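Local coordinates for RING finger protein unkempt homolog (Mus musculus, PDB 5ELK) that binds specific RNA sequences through clustered CCCH zinc fingers and represses translation, shaping the early morphology of cortical neurons, at residues Asn13-Pro18 with Tyr34-Lys39; Arg41-Arg46 with Tyr78-Thr83. One frame throughout, in Å; residues are numbered along the deposited sequence.

Contact 1: residues Asn13-Pro18 with Tyr34-Lys39. With ZN (zinc ion), chain C; nucleotides of chain B.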
loop_
_atom_site.group_PDB
_atom_site.type_symbol
_atom_site.label_atom_id
_atom_site.label_comp_id
_atom_site.label_asym_id
_atom_site.label_seq_id
_atom_site.Cartn_x
_atom_site.Cartn_y
_atom_site.Cartn_z
ATOM N N ASN A 13 3.526 -6.945 -4.984
ATOM C CA ASN A 13 4.234 -6.021 -5.871
ATOM C C ASN A 13 3.820 -4.551 -5.809
ATOM O O ASN A 13 4.570 -3.687 -6.257
ATOM C CB ASN A 13 4.104 -6.515 -7.315
ATOM C CG ASN A 13 4.533 -7.957 -7.471
ATOM O OD1 ASN A 13 3.759 -8.809 -7.922
ATOM N ND2 ASN A 13 5.772 -8.246 -7.081
ATOM N N TYR A 14 2.642 -4.260 -5.265
ATOM C CA TYR A 14 2.119 -2.893 -5.258
ATOM C C TYR A 14 3.085 -1.870 -4.639
ATOM O O TYR A 14 3.464 -1.991 -3.480
ATOM C CB TYR A 14 0.800 -2.854 -4.504
ATOM C CG TYR A 14 0.089 -1.525 -4.573
ATOM C CD1 TYR A 14 -0.575 -1.146 -5.720
ATOM C CD2 TYR A 14 0.064 -0.663 -3.492
ATOM C CE1 TYR A 14 -1.239 0.052 -5.796
ATOM C CE2 TYR A 14 -0.605 0.551 -3.562
ATOM C CZ TYR A 14 -1.253 0.895 -4.720
ATOM O OH TYR A 14 -1.926 2.087 -4.826
ATOM N N LYS A 15 3.448 -0.858 -5.426
ATOM C CA LYS A 15 4.408 0.183 -5.034
ATOM C C LYS A 15 5.729 -0.350 -4.490
ATOM O O LYS A 15 6.343 0.241 -3.608
ATOM C CB LYS A 15 3.762 1.170 -4.068
ATOM C CG LYS A 15 2.785 2.064 -4.782
ATOM C CD LYS A 15 2.010 2.938 -3.841
ATOM C CE LYS A 15 1.022 3.798 -4.600
ATOM N NZ LYS A 15 1.681 4.614 -5.661
ATOM N N THR A 16 6.167 -1.460 -5.066
ATOM C CA THR A 16 7.444 -2.078 -4.746
ATOM C C THR A 16 8.543 -1.451 -5.601
ATOM O O THR A 16 9.734 -1.523 -5.273
ATOM C CB THR A 16 7.360 -3.594 -5.018
ATOM O OG1 THR A 16 6.583 -4.205 -3.982
ATOM C CG2 THR A 16 8.729 -4.250 -5.071
ATOM N N GLU A 17 8.123 -0.818 -6.692
ATOM C CA GLU A 17 9.046 -0.298 -7.690
ATOM C C GLU A 17 8.629 1.091 -8.178
ATOM O O GLU A 17 7.483 1.503 -7.987
ATOM C CB GLU A 17 9.139 -1.285 -8.857
ATOM C CG GLU A 17 9.953 -2.539 -8.536
ATOM C CD GLU A 17 9.897 -3.594 -9.632
ATOM O OE1 GLU A 17 8.784 -3.966 -10.051
ATOM O OE2 GLU A 17 10.972 -4.055 -10.071
ATOM N N PRO A 18 9.571 1.827 -8.789
ATOM C CA PRO A 18 9.337 3.229 -9.159
ATOM C C PRO A 18 8.705 3.445 -10.527
ATOM O O PRO A 18 9.034 2.756 -11.494
ATOM C CB PRO A 18 10.742 3.830 -9.146
ATOM C CG PRO A 18 11.646 2.684 -9.477
ATOM C CD PRO A 18 10.990 1.448 -8.923
ATOM N N TYR A 34 3.069 1.942 -8.877
ATOM C CA TYR A 34 4.503 2.150 -8.712
ATOM C C TYR A 34 4.685 3.339 -7.775
ATOM O O TYR A 34 3.741 4.097 -7.557
ATOM C CB TYR A 34 5.168 2.372 -10.072
ATOM C CG TYR A 34 4.986 1.197 -11.023
ATOM C CD1 TYR A 34 5.703 0.020 -10.851
ATOM C CD2 TYR A 34 4.083 1.260 -12.079
ATOM C CE1 TYR A 34 5.533 -1.062 -11.711
ATOM C CE2 TYR A 34 3.909 0.184 -12.943
ATOM C CZ TYR A 34 4.635 -0.974 -12.754
ATOM O OH TYR A 34 4.466 -2.043 -13.616
ATOM N N TYR A 35 5.872 3.484 -7.187
ATOM C CA TYR A 35 6.081 4.540 -6.199
ATOM C C TYR A 35 6.798 5.732 -6.793
ATOM O O TYR A 35 7.601 5.603 -7.718
ATOM C CB TYR A 35 6.801 4.030 -4.940
ATOM C CG TYR A 35 8.284 3.727 -5.088
ATOM C CD1 TYR A 35 9.226 4.743 -5.130
ATOM C CD2 TYR A 35 8.740 2.421 -5.137
ATOM C CE1 TYR A 35 10.576 4.462 -5.247
ATOM C CE2 TYR A 35 10.078 2.135 -5.254
ATOM C CZ TYR A 35 10.994 3.152 -5.306
ATOM O OH TYR A 35 12.334 2.844 -5.417
ATOM N N HIS A 36 6.481 6.897 -6.242
ATOM C CA HIS A 36 6.906 8.172 -6.794
ATOM C C HIS A 36 7.815 8.902 -5.816
ATOM O O HIS A 36 8.627 9.736 -6.207
ATOM C CB HIS A 36 5.664 8.999 -7.113
ATOM C CG HIS A 36 4.715 8.310 -8.041
ATOM N ND1 HIS A 36 3.918 7.251 -7.646
ATOM C CD2 HIS A 36 4.450 8.504 -9.353
ATOM C CE1 HIS A 36 3.199 6.840 -8.672
ATOM N NE2 HIS A 36 3.500 7.583 -9.723
ATOM N N ASN A 37 7.682 8.572 -4.539
ATOM C CA ASN A 37 8.546 9.139 -3.513
ATOM C C ASN A 37 8.796 8.137 -2.384
ATOM O O ASN A 37 8.409 6.969 -2.479
ATOM C CB ASN A 37 7.958 10.451 -2.981
ATOM C CG ASN A 37 6.490 10.336 -2.611
ATOM O OD1 ASN A 37 6.131 9.691 -1.627
ATOM N ND2 ASN A 37 5.632 10.980 -3.390
ATOM N N SER A 38 9.456 8.596 -1.325
ATOM C CA SER A 38 9.809 7.739 -0.199
ATOM C C SER A 38 8.577 7.420 0.624
ATOM O O SER A 38 8.440 6.313 1.146
ATOM C CB SER A 38 10.863 8.419 0.682
ATOM O OG SER A 38 10.382 9.644 1.205
ATOM N N LYS A 39 7.682 8.400 0.730
ATOM C CA LYS A 39 6.453 8.267 1.517
ATOM C C LYS A 39 5.369 7.436 0.812
ATOM O O LYS A 39 4.327 7.132 1.393
ATOM C CB LYS A 39 5.918 9.658 1.883
ATOM C CG LYS A 39 6.692 10.323 3.016
ATOM C CD LYS A 39 6.490 11.835 3.067
ATOM C CE LYS A 39 5.365 12.248 4.006
ATOM N NZ LYS A 39 4.018 12.003 3.422
HETATM ZN ZN ZN C . 3.269 6.543 -11.439
ATOM P P G B 5 -7.673 9.082 3.849
ATOM O OP1 G B 5 -7.235 9.714 5.124
ATOM O OP2 G B 5 -8.812 9.680 3.104
ATOM O "O5'" G B 5 -6.463 9.008 2.813
ATOM C "C5'" G B 5 -5.116 8.923 3.260
ATOM C "C4'" G B 5 -4.194 8.461 2.157
ATOM O "O4'" G B 5 -4.356 7.028 1.968
ATOM C "C3'" G B 5 -4.426 9.105 0.786
ATOM O "O3'" G B 5 -3.175 9.288 0.121
ATOM C "C2'" G B 5 -5.241 8.047 0.048
ATOM O "O2'" G B 5 -5.122 8.089 -1.362
ATOM C "C1'" G B 5 -4.662 6.754 0.617
ATOM N N9 G B 5 -5.588 5.617 0.577
ATOM C C8 G B 5 -6.757 5.477 1.289
ATOM N N7 G B 5 -7.364 4.352 1.043
ATOM C C5 G B 5 -6.556 3.712 0.112
ATOM C C6 G B 5 -6.706 2.453 -0.526
ATOM O O6 G B 5 -7.614 1.633 -0.395
ATOM N N1 G B 5 -5.664 2.184 -1.402
ATOM C C2 G B 5 -4.598 3.022 -1.624
ATOM N N2 G B 5 -3.685 2.583 -2.502
ATOM N N3 G B 5 -4.440 4.198 -1.035
ATOM C C4 G B 5 -5.450 4.477 -0.183
#
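Chi1 of Lys15 (-73°) sets CG beside the backbone N, 3.6 Å from Tyr34 O, while chi1 of Tyr35 (73°) sets its CG between backbone N and carbonyl carbon, and chi2 (76°) turns the ring until a face meets Pro18. The Lys15 chain runs extended to CE and bends at its last torsion, and its NZ gives a hydrogen bond to the backbone O of Tyr34 at 2.8 Å, approaching from above the carbonyl plane. The same ammonium makes a salt bridge with Asp40 and a hydrogen bond to the carbonyl of Cys32, so a buried charge is held by several oxygens. It also lies in the plane of the His36 ring, NZ 4.0 Å from ND1. That ND1 is hydrogen-bonded to Asp40, which thus serves both groups.

A second tie joins the backbones: Tyr35 N donates to Glu17 O at 2.7 Å, close to straight, within a single bridge that pairs Pro18 with Tyr35. The side chains of Pro18 and Tyr35 run alongside each other in the same direction, and the proline CB sits over the phenol face, 4.1 Å from the ring centroid, as a CH-pi contact. Pro18 CA adds a CH...O contact to Tyr35 O at 3.3 Å. The Tyr34 ring has Glu17 O at its edge, near its plane. Ahead of these residues, a type II turn from Asn13 to Thr16 redirects the chain, and Tyr14 OH comes 3.0 Å from N2 of G5 of chain B.

His36 NE2 binds the zinc at 2.0 Å with Cys19, Cys26 and Cys32. The contact joins the loop before Cys19 to the His36 end of this CCCH zinc finger.

Contact 2: residues Arg41-Arg46 with Tyr78-Thr83. With ZN (zinc ion), chain D; nucleotides of chain B.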
loop_
_atom_site.group_PDB
_atom_site.type_symbol
_atom_site.label_atom_id
_atom_site.label_comp_id
_atom_site.label_asym_id
_atom_site.label_seq_id
_atom_site.Cartn_x
_atom_site.Cartn_y
_atom_site.Cartn_z
ATOM N N ARG A 41 6.557 4.720 -1.048
ATOM C CA ARG A 41 7.294 3.496 -1.291
ATOM C C ARG A 41 6.845 2.381 -0.367
ATOM O O ARG A 41 6.359 2.618 0.739
ATOM C CB ARG A 41 8.788 3.751 -1.108
ATOM C CG ARG A 41 9.660 2.546 -1.361
ATOM C CD ARG A 41 11.109 2.958 -1.483
ATOM N NE ARG A 41 11.960 2.233 -0.547
ATOM C CZ ARG A 41 12.454 1.022 -0.774
ATOM N NH1 ARG A 41 12.178 0.384 -1.906
ATOM N NH2 ARG A 41 13.222 0.444 0.134
ATOM N N ARG A 42 7.032 1.158 -0.836
ATOM C CA ARG A 42 6.666 -0.025 -0.081
ATOM C C ARG A 42 7.742 -1.091 -0.245
ATOM O O ARG A 42 8.056 -1.503 -1.361
ATOM C CB ARG A 42 5.310 -0.548 -0.575
ATOM C CG ARG A 42 4.905 -1.888 -0.028
ATOM C CD ARG A 42 3.402 -2.062 -0.110
ATOM N NE ARG A 42 2.959 -3.365 0.380
ATOM C CZ ARG A 42 2.825 -4.444 -0.383
ATOM N NH1 ARG A 42 3.103 -4.386 -1.676
ATOM N NH2 ARG A 42 2.405 -5.584 0.146
ATOM N N ARG A 43 8.323 -1.528 0.864
ATOM C CA ARG A 43 9.212 -2.678 0.829
ATOM C C ARG A 43 8.376 -3.928 0.584
ATOM O O ARG A 43 7.357 -4.148 1.242
ATOM C CB ARG A 43 9.993 -2.794 2.134
ATOM C CG ARG A 43 10.926 -1.616 2.387
ATOM C CD ARG A 43 11.400 -1.578 3.829
ATOM N NE ARG A 43 10.311 -1.252 4.745
ATOM C CZ ARG A 43 10.372 -1.388 6.066
ATOM N NH1 ARG A 43 11.467 -1.847 6.644
ATOM N NH2 ARG A 43 9.329 -1.069 6.810
ATOM N N SER A 44 8.794 -4.732 -0.382
ATOM C CA SER A 44 8.106 -5.967 -0.669
ATOM C C SER A 44 8.154 -6.848 0.578
ATOM O O SER A 44 9.242 -7.120 1.093
ATOM C CB SER A 44 8.773 -6.683 -1.839
ATOM O OG SER A 44 8.034 -7.840 -2.187
ATOM N N PRO A 45 6.981 -7.295 1.073
ATOM C CA PRO A 45 6.945 -8.133 2.276
ATOM C C PRO A 45 7.522 -9.523 2.068
ATOM O O PRO A 45 7.548 -10.296 3.022
ATOM C CB PRO A 45 5.458 -8.216 2.606
ATOM C CG PRO A 45 4.775 -7.959 1.332
ATOM C CD PRO A 45 5.626 -6.995 0.585
ATOM N N ARG A 46 7.986 -9.824 0.855
ATOM C CA ARG A 46 8.633 -11.099 0.579
ATOM C C ARG A 46 10.138 -10.988 0.832
ATOM O O ARG A 46 10.792 -11.980 1.156
ATOM C CB ARG A 46 8.354 -11.557 -0.863
ATOM C CG ARG A 46 9.244 -10.930 -1.935
ATOM C CD ARG A 46 8.896 -11.442 -3.337
ATOM N NE ARG A 46 9.285 -10.499 -4.387
ATOM C CZ ARG A 46 9.131 -10.712 -5.692
ATOM N NH1 ARG A 46 8.599 -11.846 -6.133
ATOM N NH2 ARG A 46 9.515 -9.787 -6.562
ATOM N N TYR A 78 9.038 -2.544 11.398
ATOM C CA TYR A 78 7.819 -1.772 11.543
ATOM C C TYR A 78 7.536 -1.109 10.209
ATOM O O TYR A 78 8.445 -0.958 9.397
ATOM C CB TYR A 78 8.010 -0.708 12.620
ATOM C CG TYR A 78 8.109 -1.256 14.026
ATOM C CD1 TYR A 78 9.314 -1.735 14.535
ATOM C CD2 TYR A 78 6.997 -1.288 14.851
ATOM C CE1 TYR A 78 9.395 -2.230 15.822
ATOM C CE2 TYR A 78 7.077 -1.776 16.142
ATOM C CZ TYR A 78 8.278 -2.246 16.619
ATOM O OH TYR A 78 8.357 -2.739 17.898
ATOM N N CYS A 79 6.292 -0.693 9.989
ATOM C CA CYS A 79 5.936 -0.024 8.744
ATOM C C CYS A 79 6.484 1.399 8.693
ATOM O O CYS A 79 6.483 2.099 9.694
ATOM C CB CYS A 79 4.419 0.003 8.566
ATOM S SG CYS A 79 3.694 -1.626 8.303
ATOM N N HIS A 80 6.935 1.808 7.509
ATOM C CA HIS A 80 7.537 3.120 7.289
ATOM C C HIS A 80 6.683 4.026 6.402
ATOM O O HIS A 80 6.982 5.210 6.247
ATOM C CB HIS A 80 8.926 2.963 6.663
ATOM C CG HIS A 80 10.020 2.728 7.657
ATOM N ND1 HIS A 80 11.317 2.455 7.289
ATOM C CD2 HIS A 80 10.007 2.726 9.015
ATOM C CE1 HIS A 80 12.056 2.284 8.371
ATOM N NE2 HIS A 80 11.286 2.443 9.430
ATOM N N THR A 81 5.633 3.471 5.811
ATOM C CA THR A 81 4.679 4.269 5.045
ATOM C C THR A 81 3.285 3.702 5.181
ATOM O O THR A 81 3.100 2.528 5.508
ATOM C CB THR A 81 4.998 4.295 3.552
ATOM O OG1 THR A 81 4.771 2.995 2.994
ATOM C CG2 THR A 81 6.428 4.704 3.305
ATOM N N ARG A 82 2.305 4.555 4.917
ATOM C CA ARG A 82 0.913 4.193 5.055
ATOM C C ARG A 82 0.623 3.074 4.071
ATOM O O ARG A 82 -0.147 2.145 4.349
ATOM C CB ARG A 82 0.038 5.408 4.758
ATOM C CG ARG A 82 -1.453 5.113 4.646
ATOM C CD ARG A 82 -2.226 6.381 4.319
ATOM N NE ARG A 82 -2.237 7.321 5.439
ATOM C CZ ARG A 82 -1.744 8.559 5.405
ATOM N NH1 ARG A 82 -1.194 9.058 4.302
ATOM N NH2 ARG A 82 -1.808 9.313 6.491
ATOM N N THR A 83 1.271 3.149 2.918
ATOM C CA THR A 83 1.101 2.109 1.929
ATOM C C THR A 83 1.591 0.765 2.450
ATOM O O THR A 83 0.960 -0.266 2.201
ATOM C CB THR A 83 1.825 2.445 0.635
ATOM O OG1 THR A 83 1.412 3.744 0.198
ATOM C CG2 THR A 83 1.489 1.414 -0.429
HETATM ZN ZN ZN D . 11.687 2.252 11.437
ATOM P P G B 5 -7.673 9.082 3.849
ATOM O OP1 G B 5 -7.235 9.714 5.124
ATOM O OP2 G B 5 -8.812 9.680 3.104
ATOM O "O5'" G B 5 -6.463 9.008 2.813
ATOM C "C5'" G B 5 -5.116 8.923 3.260
ATOM C "C4'" G B 5 -4.194 8.461 2.157
ATOM O "O4'" G B 5 -4.356 7.028 1.968
ATOM C "C3'" G B 5 -4.426 9.105 0.786
ATOM O "O3'" G B 5 -3.175 9.288 0.121
ATOM C "C2'" G B 5 -5.241 8.047 0.048
ATOM O "O2'" G B 5 -5.122 8.089 -1.362
ATOM C "C1'" G B 5 -4.662 6.754 0.617
ATOM N N9 G B 5 -5.588 5.617 0.577
ATOM C C8 G B 5 -6.757 5.477 1.289
ATOM N N7 G B 5 -7.364 4.352 1.043
ATOM C C5 G B 5 -6.556 3.712 0.112
ATOM C C6 G B 5 -6.706 2.453 -0.526
ATOM O O6 G B 5 -7.614 1.633 -0.395
ATOM N N1 G B 5 -5.664 2.184 -1.402
ATOM C C2 G B 5 -4.598 3.022 -1.624
ATOM N N2 G B 5 -3.685 2.583 -2.502
ATOM N N3 G B 5 -4.440 4.198 -1.035
ATOM C C4 G B 5 -5.450 4.477 -0.183
#
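Arg43 NH2 donates to the backbone O of Tyr78 at 2.7 Å, with the oxygen in the guanidinium plane and an N-H...O angle of 145°. The same nitrogen forms a salt bridge with Glu84, while NH1 binds the carbonyl of Cys76, so the group is held from several sides. A bend at the third torsion (chi3 -69°) turns NE off the line of the chain. The guanidinium lies flat on the His80 ring, planes 9° apart and centres 4.6 Å apart, with NH2 over the ring toward its rim. An alanine in place of Arg43 would probably leave the carbonyl of Tyr78 and the acid of Glu84 without this partner and uncover a face of His80.

Thr81 OG1 donates to Arg41 O at 2.8 Å, nearly along the C=O axis, and accepts from Glu84 N as N-cap of helix 82-86. Next to it, Arg42 crosses Thr83 at about a right angle, its CD 4.0 Å from the threonine CG2; NH2 and NH1 of Arg42 hydrogen-bond to the backbone O of Leu11 and of Tyr14, respectively.

His80 NE2 binds zinc at 2.1 Å beside Cys55, Cys70 and Cys76. The Glu84 carboxylate, which also takes the N-H of His80, would probably offset the charge of Arg43 through their salt bridge, and the stacked guanidinium is likely to restrain rotation of the zinc-bound ring.

In the fold
Contact 1 closes before contact 2 opens along the chain, and their centres lie about 9 Å apart. They touch directly: Tyr14 O of contact 1 is 3.0 Å from Arg42 NH1 of contact 2, a probable hydrogen bond, and Lys15 O packs 3.3 Å from Arg42 CB. Farther along, Ser38 O lies 3.4 Å from Thr81 CG2. Each contact contains the histidine of a different zinc site. Segment 41-46 follows the His36 end of one finger in the chain and packs on the His80 end of the next. Both contacts lie near the same RNA nucleotide, G5 of chain B, and Arg82 CD of contact 2 comes within 3.2 Å of its sugar O4'.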